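Local coordinates for nuclease-like protein (Chaetomium thermophilum, PDB 6GRB) that probably acts as the structure-selective nuclease GEN1, cutting four-way Holliday junctions and 5'-flap DNA, at residues Y7-L18 and T167-I177; I326-L334 and S383-G391. All coordinates share one frame; numbering follows the deposited sequence.

Interaction 1: Y7-L18 and T167-I177. With nucleotides of chain B.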
loop_
_atom_site.group_PDB
_atom_site.type_symbol
_atom_site.label_atom_id
_atom_site.label_comp_id
_atom_site.label_asym_id
_atom_site.label_seq_id
_atom_site.Cartn_x
_atom_site.Cartn_y
_atom_site.Cartn_z
ATOM N N TYR A 7 8.639 -2.345 -16.601
ATOM C CA TYR A 7 9.191 -1.085 -16.115
ATOM C C TYR A 7 10.155 -0.479 -17.121
ATOM O O TYR A 7 10.307 0.748 -17.168
ATOM C CB TYR A 7 9.868 -1.293 -14.756
ATOM C CG TYR A 7 8.936 -1.905 -13.737
ATOM C CD1 TYR A 7 7.661 -1.365 -13.514
ATOM C CD2 TYR A 7 9.304 -3.032 -13.027
ATOM C CE1 TYR A 7 6.789 -1.929 -12.606
ATOM C CE2 TYR A 7 8.442 -3.609 -12.121
ATOM C CZ TYR A 7 7.183 -3.059 -11.912
ATOM O OH TYR A 7 6.331 -3.641 -11.000
ATOM N N LYS A 8 10.808 -1.314 -17.935
ATOM C CA LYS A 8 11.560 -0.784 -19.061
ATOM C C LYS A 8 10.660 0.041 -19.970
ATOM O O LYS A 8 11.133 0.960 -20.639
ATOM C CB LYS A 8 12.228 -1.919 -19.840
ATOM C CG LYS A 8 13.669 -2.249 -19.417
ATOM C CD LYS A 8 13.737 -3.232 -18.219
ATOM C CE LYS A 8 15.210 -3.582 -17.842
ATOM N NZ LYS A 8 15.354 -4.465 -16.612
ATOM N N GLU A 9 9.358 -0.237 -19.977
ATOM C CA GLU A 9 8.425 0.506 -20.824
ATOM C C GLU A 9 7.811 1.703 -20.102
ATOM O O GLU A 9 7.853 2.827 -20.611
ATOM C CB GLU A 9 7.325 -0.433 -21.341
ATOM C CG GLU A 9 7.871 -1.632 -22.109
ATOM C CD GLU A 9 8.854 -1.226 -23.198
ATOM O OE1 GLU A 9 8.583 -0.236 -23.922
ATOM O OE2 GLU A 9 9.906 -1.895 -23.326
ATOM N N ILE A 10 7.210 1.484 -18.927
ATOM C CA ILE A 10 6.492 2.583 -18.285
ATOM C C ILE A 10 7.372 3.402 -17.350
ATOM O O ILE A 10 6.963 4.499 -16.937
ATOM C CB ILE A 10 5.242 2.072 -17.547
ATOM C CG1 ILE A 10 5.632 1.259 -16.326
ATOM C CG2 ILE A 10 4.422 1.209 -18.463
ATOM C CD1 ILE A 10 4.454 0.676 -15.643
ATOM N N GLY A 11 8.587 2.953 -17.073
ATOM C CA GLY A 11 9.428 3.544 -16.058
ATOM C C GLY A 11 9.410 2.721 -14.778
ATOM O O GLY A 11 8.489 1.946 -14.506
ATOM N N SER A 12 10.458 2.886 -13.979
ATOM C CA SER A 12 10.508 2.179 -12.710
ATOM C C SER A 12 9.665 2.836 -11.620
ATOM O O SER A 12 9.430 2.201 -10.588
ATOM C CB SER A 12 11.951 2.058 -12.249
ATOM O OG SER A 12 12.580 3.316 -12.401
ATOM N N GLY A 13 9.175 4.057 -11.829
ATOM C CA GLY A 13 8.296 4.714 -10.883
ATOM C C GLY A 13 9.040 5.700 -10.001
ATOM O O GLY A 13 10.272 5.775 -9.989
ATOM N N GLU A 14 8.267 6.486 -9.249
ATOM C CA GLU A 14 8.828 7.506 -8.368
ATOM C C GLU A 14 9.004 6.974 -6.953
ATOM O O GLU A 14 8.036 6.524 -6.327
ATOM C CB GLU A 14 7.956 8.754 -8.318
ATOM C CG GLU A 14 8.608 9.775 -7.430
ATOM C CD GLU A 14 7.805 11.047 -7.282
ATOM O OE1 GLU A 14 6.546 10.985 -7.372
ATOM O OE2 GLU A 14 8.460 12.109 -7.075
ATOM N N ARG A 15 10.228 7.059 -6.439
ATOM C CA ARG A 15 10.504 6.656 -5.068
ATOM C C ARG A 15 10.044 7.849 -4.239
ATOM O O ARG A 15 10.361 8.990 -4.573
ATOM C CB ARG A 15 11.996 6.405 -4.864
ATOM C CG ARG A 15 12.369 4.934 -4.769
ATOM C CD ARG A 15 12.021 4.364 -3.404
ATOM N NE ARG A 15 11.268 3.117 -3.509
ATOM C CZ ARG A 15 11.499 2.040 -2.765
ATOM N NH1 ARG A 15 12.466 2.053 -1.857
ATOM N NH2 ARG A 15 10.765 0.948 -2.929
ATOM N N ILE A 16 9.301 7.603 -3.166
ATOM C CA ILE A 16 8.783 8.710 -2.374
ATOM C C ILE A 16 8.540 8.240 -0.947
ATOM O O ILE A 16 8.086 7.120 -0.713
ATOM C CB ILE A 16 7.507 9.292 -3.005
ATOM C CG1 ILE A 16 7.071 10.548 -2.260
ATOM C CG2 ILE A 16 6.382 8.254 -3.032
ATOM C CD1 ILE A 16 5.792 11.119 -2.812
ATOM N N SER A 17 8.875 9.105 0.007
ATOM C CA SER A 17 8.646 8.840 1.420
ATOM C C SER A 17 7.157 8.628 1.709
ATOM O O SER A 17 6.340 9.525 1.479
ATOM C CB SER A 17 9.197 10.017 2.223
ATOM O OG SER A 17 8.596 10.135 3.491
ATOM N N LEU A 18 6.808 7.453 2.238
ATOM C CA LEU A 18 5.420 7.183 2.621
ATOM C C LEU A 18 4.881 8.246 3.578
ATOM O O LEU A 18 3.710 8.641 3.506
ATOM C CB LEU A 18 5.322 5.799 3.259
ATOM C CG LEU A 18 3.939 5.206 3.502
ATOM C CD1 LEU A 18 3.039 5.418 2.282
ATOM C CD2 LEU A 18 4.067 3.720 3.820
ATOM N N THR A 167 11.043 3.224 4.792
ATOM C CA THR A 167 10.445 4.541 4.759
ATOM C C THR A 167 9.805 4.892 3.428
ATOM O O THR A 167 9.048 5.879 3.373
ATOM C CB THR A 167 11.482 5.626 5.086
ATOM O OG1 THR A 167 12.526 5.599 4.106
ATOM C CG2 THR A 167 12.056 5.410 6.451
ATOM N N HIS A 168 10.089 4.133 2.362
ATOM C CA HIS A 168 9.775 4.575 1.009
ATOM C C HIS A 168 8.999 3.521 0.246
ATOM O O HIS A 168 9.085 2.327 0.533
ATOM C CB HIS A 168 11.048 4.954 0.226
ATOM C CG HIS A 168 11.573 6.308 0.578
ATOM N ND1 HIS A 168 12.071 6.608 1.827
ATOM C CD2 HIS A 168 11.636 7.453 -0.140
ATOM C CE1 HIS A 168 12.432 7.879 1.857
ATOM N NE2 HIS A 168 12.193 8.412 0.675
ATOM N N VAL A 169 8.205 4.003 -0.708
ATOM C CA VAL A 169 7.485 3.182 -1.674
ATOM C C VAL A 169 7.806 3.715 -3.062
ATOM O O VAL A 169 8.284 4.838 -3.232
ATOM C CB VAL A 169 5.951 3.183 -1.468
ATOM C CG1 VAL A 169 5.572 2.622 -0.090
ATOM C CG2 VAL A 169 5.401 4.597 -1.664
ATOM N N THR A 170 7.483 2.898 -4.060
ATOM C CA THR A 170 7.630 3.253 -5.467
ATOM C C THR A 170 6.245 3.541 -6.051
ATOM O O THR A 170 5.384 2.648 -6.094
ATOM C CB THR A 170 8.345 2.126 -6.226
ATOM O OG1 THR A 170 9.669 1.960 -5.696
ATOM C CG2 THR A 170 8.443 2.453 -7.693
ATOM N N LEU A 171 6.022 4.797 -6.464
ATOM C CA LEU A 171 4.708 5.264 -6.903
ATOM C C LEU A 171 4.616 5.177 -8.413
ATOM O O LEU A 171 5.512 5.644 -9.121
ATOM C CB LEU A 171 4.424 6.712 -6.476
ATOM C CG LEU A 171 3.053 7.339 -6.863
ATOM C CD1 LEU A 171 2.695 8.429 -5.864
ATOM C CD2 LEU A 171 2.955 7.921 -8.269
ATOM N N HIS A 172 3.528 4.609 -8.895
ATOM C CA HIS A 172 3.204 4.611 -10.309
ATOM C C HIS A 172 1.844 5.266 -10.505
ATOM O O HIS A 172 0.916 5.051 -9.716
ATOM C CB HIS A 172 3.205 3.199 -10.882
ATOM C CG HIS A 172 4.573 2.663 -11.156
ATOM N ND1 HIS A 172 5.246 2.915 -12.331
ATOM C CD2 HIS A 172 5.392 1.885 -10.411
ATOM C CE1 HIS A 172 6.420 2.311 -12.300
ATOM N NE2 HIS A 172 6.536 1.685 -11.143
ATOM N N ASP A 173 1.741 6.069 -11.556
ATOM C CA ASP A 173 0.560 6.867 -11.839
ATOM C C ASP A 173 0.055 6.465 -13.216
ATOM O O ASP A 173 0.736 6.695 -14.220
ATOM C CB ASP A 173 0.910 8.360 -11.773
ATOM C CG ASP A 173 -0.319 9.265 -11.724
ATOM O OD1 ASP A 173 -0.425 10.047 -10.763
ATOM O OD2 ASP A 173 -1.159 9.217 -12.643
ATOM N N ALA A 174 -1.137 5.864 -13.255
ATOM C CA ALA A 174 -1.757 5.495 -14.525
ATOM C C ALA A 174 -1.953 6.698 -15.444
ATOM O O ALA A 174 -1.872 6.564 -16.670
ATOM C CB ALA A 174 -3.089 4.804 -14.265
ATOM N N LYS A 175 -2.200 7.881 -14.877
ATOM C CA LYS A 175 -2.457 9.046 -15.714
ATOM C C LYS A 175 -1.185 9.508 -16.410
ATOM O O LYS A 175 -1.232 9.938 -17.574
ATOM C CB LYS A 175 -3.063 10.182 -14.886
ATOM C CG LYS A 175 -3.683 11.304 -15.727
ATOM C CD LYS A 175 -3.616 12.685 -15.032
ATOM C CE LYS A 175 -4.622 12.840 -13.855
ATOM N NZ LYS A 175 -4.811 14.289 -13.440
ATOM N N LYS A 176 -0.031 9.417 -15.728
ATOM C CA LYS A 176 1.224 9.826 -16.356
ATOM C C LYS A 176 1.766 8.740 -17.280
ATOM O O LYS A 176 2.286 9.047 -18.360
ATOM C CB LYS A 176 2.258 10.196 -15.289
ATOM C CG LYS A 176 1.640 10.933 -14.125
ATOM C CD LYS A 176 2.614 11.762 -13.291
ATOM C CE LYS A 176 1.896 12.196 -11.993
ATOM N NZ LYS A 176 2.639 13.163 -11.111
ATOM N N ILE A 177 1.661 7.469 -16.868
ATOM C CA ILE A 177 2.117 6.365 -17.714
ATOM C C ILE A 177 1.451 6.448 -19.079
ATOM O O ILE A 177 2.123 6.487 -20.119
ATOM C CB ILE A 177 1.847 5.006 -17.040
ATOM C CG1 ILE A 177 2.759 4.831 -15.834
ATOM C CG2 ILE A 177 2.070 3.870 -18.022
ATOM C CD1 ILE A 177 2.435 3.626 -14.971
ATOM P P DA B 3 7.193 -6.900 -10.477
ATOM O OP1 DA B 3 6.874 -5.561 -9.930
ATOM O OP2 DA B 3 6.572 -7.310 -11.770
ATOM O "O5'" DA B 3 8.796 -7.040 -10.596
ATOM C "C5'" DA B 3 9.613 -6.690 -9.492
ATOM C "C4'" DA B 3 11.082 -6.724 -9.859
ATOM O "O4'" DA B 3 11.639 -8.031 -9.539
ATOM C "C3'" DA B 3 11.410 -6.436 -11.329
ATOM O "O3'" DA B 3 12.405 -5.402 -11.394
ATOM C "C2'" DA B 3 11.926 -7.782 -11.873
ATOM C "C1'" DA B 3 12.421 -8.505 -10.621
ATOM N N9 DA B 3 12.270 -9.961 -10.688
ATOM C C8 DA B 3 11.213 -10.656 -11.211
ATOM N N7 DA B 3 11.342 -11.956 -11.129
ATOM C C5 DA B 3 12.570 -12.133 -10.501
ATOM C C6 DA B 3 13.292 -13.288 -10.118
ATOM N N6 DA B 3 12.854 -14.535 -10.324
ATOM N N1 DA B 3 14.481 -13.105 -9.510
ATOM C C2 DA B 3 14.920 -11.859 -9.310
ATOM N N3 DA B 3 14.338 -10.703 -9.622
ATOM C C4 DA B 3 13.153 -10.912 -10.218
#
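Ile16 and Val169 meet across two antiparallel strands, Ile16 CG2 lying 4.0 Å from Val169 CG2. Leu171 CB borders the same isoleucine methyl, and Leu21 of helix 18-29 packs on Ile16, Val169 and Leu171. A second apolar patch joins the helical ends, where Ile10 CG2 rests 3.6 Å from Ile177 CG2.

Around this lies the backbone ladder. Ile16 and Val169 exchange both of their bonds, as do Glu14 and Leu171; Leu171 N donates to Glu14 O at 2.7 Å, nearly straight at 174°. Leu18 N then reaches Thr167 O at 3.0 Å, carrying the pairing into the first residue of the next helix. Here Ser17 CB sits over a face of the His168 ring, 4.1 Å from its centroid, while His168 NE2 is bonded to Asp375.

On the sheet face of Arg15 and Thr170, the threonine turns OG1 beside its own backbone N (chi1 -63°), which brings it to the edge of the guanidinium of the bent arginine. Arg15 NE donates to Thr170 OG1 at 2.9 Å, the hydroxyl tilted 17° from the guanidinium plane. His168 O lies above one face of that guanidinium, and Asp155 forms a salt bridge with it, although the position of NH2 is less certain.

Toward the DNA, His172 was modelled in two conformers; in one, Gly13 CA lies over the ring face, a tentative CH-pi contact. Tyr7 is slid well aside from this ring and has Arg154 as a cation-pi partner. The edge of the Tyr7 ring faces OP1 of DA3 of chain B, at a modelled separation too short to trust. Strand 14-17 thus forms an outer strand of the mixed sheet of the XPG-family, PIN-like nuclease core, uniting its N-terminal and I-regions.

Interaction 2: I326-L334 and S383-G391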
loop_
_atom_site.group_PDB
_atom_site.type_symbol
_atom_site.label_atom_id
_atom_site.label_comp_id
_atom_site.label_asym_id
_atom_site.label_seq_id
_atom_site.Cartn_x
_atom_site.Cartn_y
_atom_site.Cartn_z
ATOM N N ILE A 326 5.454 -1.418 25.471
ATOM C CA ILE A 326 5.296 0.016 25.726
ATOM C C ILE A 326 6.255 0.829 24.870
ATOM O O ILE A 326 5.860 1.805 24.233
ATOM C CB ILE A 326 5.509 0.313 27.222
ATOM C CG1 ILE A 326 4.385 -0.282 28.062
ATOM C CG2 ILE A 326 5.606 1.794 27.463
ATOM C CD1 ILE A 326 4.820 -0.582 29.495
ATOM N N LYS A 327 7.540 0.457 24.872
ATOM C CA LYS A 327 8.536 1.212 24.109
ATOM C C LYS A 327 8.177 1.258 22.629
ATOM O O LYS A 327 8.269 2.312 21.990
ATOM C CB LYS A 327 9.931 0.611 24.306
ATOM N N VAL A 328 7.736 0.125 22.076
ATOM C CA VAL A 328 7.487 0.005 20.643
ATOM C C VAL A 328 6.163 0.648 20.254
ATOM O O VAL A 328 6.050 1.275 19.195
ATOM C CB VAL A 328 7.540 -1.477 20.242
ATOM C CG1 VAL A 328 7.120 -1.648 18.779
ATOM C CG2 VAL A 328 8.932 -2.021 20.488
ATOM N N LEU A 329 5.146 0.526 21.098
ATOM C CA LEU A 329 3.824 1.019 20.728
ATOM C C LEU A 329 3.653 2.507 20.987
ATOM O O LEU A 329 2.803 3.136 20.353
ATOM C CB LEU A 329 2.748 0.238 21.491
ATOM C CG LEU A 329 1.314 0.369 20.980
ATOM C CD1 LEU A 329 1.262 -0.150 19.564
ATOM C CD2 LEU A 329 0.331 -0.380 21.879
ATOM N N ALA A 330 4.416 3.090 21.914
ATOM C CA ALA A 330 4.068 4.415 22.422
ATOM C C ALA A 330 4.086 5.511 21.356
ATOM O O ALA A 330 3.110 6.282 21.284
ATOM C CB ALA A 330 4.977 4.772 23.605
ATOM N N PRO A 331 5.130 5.661 20.526
ATOM C CA PRO A 331 5.071 6.712 19.495
ATOM C C PRO A 331 3.874 6.571 18.567
ATOM O O PRO A 331 3.298 7.586 18.140
ATOM C CB PRO A 331 6.400 6.546 18.740
ATOM C CG PRO A 331 7.283 5.798 19.652
ATOM C CD PRO A 331 6.389 4.892 20.446
ATOM N N GLY A 332 3.464 5.330 18.270
ATOM C CA GLY A 332 2.333 5.118 17.380
ATOM C C GLY A 332 1.017 5.606 17.959
ATOM O O GLY A 332 0.256 6.302 17.285
ATOM N N LEU A 333 0.709 5.214 19.203
ATOM C CA LEU A 333 -0.496 5.731 19.856
ATOM C C LEU A 333 -0.484 7.249 19.956
ATOM O O LEU A 333 -1.551 7.878 19.930
ATOM C CB LEU A 333 -0.643 5.164 21.264
ATOM C CG LEU A 333 -1.118 3.745 21.500
ATOM C CD1 LEU A 333 -0.999 3.465 22.999
ATOM C CD2 LEU A 333 -2.535 3.560 21.004
ATOM N N LEU A 334 0.694 7.853 20.127
ATOM C CA LEU A 334 0.777 9.313 20.132
ATOM C C LEU A 334 0.189 9.885 18.846
ATOM O O LEU A 334 -0.623 10.821 18.884
ATOM C CB LEU A 334 2.236 9.755 20.319
ATOM C CG LEU A 334 2.717 11.219 20.308
ATOM C CD1 LEU A 334 2.071 11.962 21.477
ATOM C CD2 LEU A 334 4.233 11.384 20.371
ATOM N N SER A 383 8.319 15.126 23.355
ATOM C CA SER A 383 8.509 14.347 24.568
ATOM C C SER A 383 7.181 13.821 25.035
ATOM O O SER A 383 6.171 14.433 24.807
ATOM C CB SER A 383 9.142 15.175 25.683
ATOM O OG SER A 383 8.317 16.234 26.097
ATOM N N PHE A 384 7.213 12.705 25.742
ATOM C CA PHE A 384 6.031 11.987 26.209
ATOM C C PHE A 384 6.484 10.907 27.188
ATOM O O PHE A 384 7.666 10.545 27.238
ATOM C CB PHE A 384 5.249 11.367 25.040
ATOM C CG PHE A 384 6.061 10.414 24.201
ATOM C CD1 PHE A 384 6.840 10.878 23.156
ATOM C CD2 PHE A 384 6.045 9.052 24.455
ATOM C CE1 PHE A 384 7.592 10.005 22.384
ATOM C CE2 PHE A 384 6.795 8.178 23.683
ATOM C CZ PHE A 384 7.568 8.664 22.644
ATOM N N ILE A 385 5.534 10.389 27.965
ATOM C CA ILE A 385 5.815 9.345 28.943
ATOM C C ILE A 385 5.265 8.028 28.381
ATOM O O ILE A 385 4.039 7.842 28.377
ATOM C CB ILE A 385 5.211 9.659 30.320
ATOM C CG1 ILE A 385 5.600 11.073 30.788
ATOM C CG2 ILE A 385 5.651 8.599 31.346
ATOM C CD1 ILE A 385 7.000 11.188 31.379
ATOM N N PRO A 386 6.122 7.117 27.907
ATOM C CA PRO A 386 5.603 5.901 27.240
ATOM C C PRO A 386 4.564 5.126 28.041
ATOM O O PRO A 386 3.491 4.820 27.511
ATOM C CB PRO A 386 6.882 5.087 27.000
ATOM C CG PRO A 386 7.944 6.110 26.831
ATOM C CD PRO A 386 7.587 7.238 27.782
ATOM N N ALA A 387 4.848 4.808 29.307
ATOM C CA ALA A 387 3.892 4.057 30.124
ATOM C C ALA A 387 2.635 4.866 30.420
ATOM O O ALA A 387 1.546 4.295 30.538
ATOM C CB ALA A 387 4.551 3.606 31.431
ATOM N N GLU A 388 2.758 6.188 30.542
ATOM C CA GLU A 388 1.573 7.021 30.721
ATOM C C GLU A 388 0.707 7.013 29.467
ATOM O O GLU A 388 -0.524 6.938 29.552
ATOM C CB GLU A 388 1.998 8.444 31.110
ATOM C CG GLU A 388 0.894 9.495 31.143
ATOM C CD GLU A 388 1.362 10.825 31.756
ATOM O OE1 GLU A 388 2.021 10.799 32.820
ATOM O OE2 GLU A 388 1.074 11.897 31.178
ATOM N N LEU A 389 1.337 7.047 28.291
ATOM C CA LEU A 389 0.592 7.095 27.037
ATOM C C LEU A 389 -0.067 5.755 26.705
ATOM O O LEU A 389 -1.144 5.729 26.101
ATOM C CB LEU A 389 1.539 7.524 25.915
ATOM C CG LEU A 389 0.977 7.833 24.527
ATOM C CD1 LEU A 389 1.786 8.922 23.872
ATOM C CD2 LEU A 389 0.989 6.566 23.673
ATOM N N VAL A 390 0.565 4.641 27.083
ATOM C CA VAL A 390 0.101 3.320 26.659
ATOM C C VAL A 390 -0.995 2.796 27.585
ATOM O O VAL A 390 -1.947 2.153 27.127
ATOM C CB VAL A 390 1.298 2.349 26.563
ATOM C CG1 VAL A 390 0.839 0.923 26.260
ATOM C CG2 VAL A 390 2.262 2.810 25.481
ATOM N N GLY A 391 -0.897 3.058 28.891
ATOM C CA GLY A 391 -1.939 2.668 29.814
ATOM C C GLY A 391 -1.693 1.367 30.547
ATOM O O GLY A 391 -2.429 1.064 31.497
#
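Leu389 carries its CG anti to the backbone N (chi1 -172°), which drives both methyls into helix 326-334. CD2 slots in beside Leu333, 3.2 Å from Leu333 CB, and also presses on the carbonyl oxygen of Ala330, while CD1 rests 3.7 Å from Leu334 CB. Phe384 is turned differently: with CG between the backbone N and the carbonyl carbon (chi1 58°), its ring is brought against Ala330, Pro331 and Leu334. There Leu334 CD2 approaches Phe384 CD1 to 3.8 Å, Ala330 CB meets CE2 and Pro331 CG comes near CZ, all obliquely to the ring.

Ala330, whose small CB fits a close approach, is the middle of the contact. Its methyl is 3.8 Å from Val390 CG2 and touches Pro386 as well. One turn earlier, Ile326 CG2 lies 3.6 Å from Pro386 CB, and Val390 CG2 reaches the same isoleucine methyl at 4.0 Å. No hydrogen bond crosses between the segments, so shape and apolar cover do the work. Cut back to an alanine, Leu389 would probably leave a gap beside Leu333 and Leu334, with their methylenes and the Ala330 carbonyl losing the methyls that now cover them.

The short helix 386-390 crosses the longer one at 62°, close to the kink at Pro331. Behind Phe384, strand 439-444 supplies Asp439 and Ala441; Leu333 and Val390 both touch Ile303 of helix 303-313. The contact seats the GEN1 C-terminal domain, with its three-stranded antiparallel sheet, on helix 318-340, whose Val328 and Leu329 in turn touch helix 55-70.

How the interactions relate
The two contacts follow one another along the chain and do not touch: their centres are 34 Å apart and their nearest atoms about 14 Å. Interaction 1 belongs to the nuclease core, with the Tyr7 side chain about 4 Å from that of the metal ligand Asp141 and about 9 Å from a bound magnesium ion. Interaction 2 stays clear of the DNA, its nearest atom about 21 Å away. A link between them is Asp375, bonded to Ser17 and His168 and lying in the turn before strand 377-384, whose other end carries Phe384; the hairpin thus touches the nuclease core at its turn and helix 318-340 at its far end.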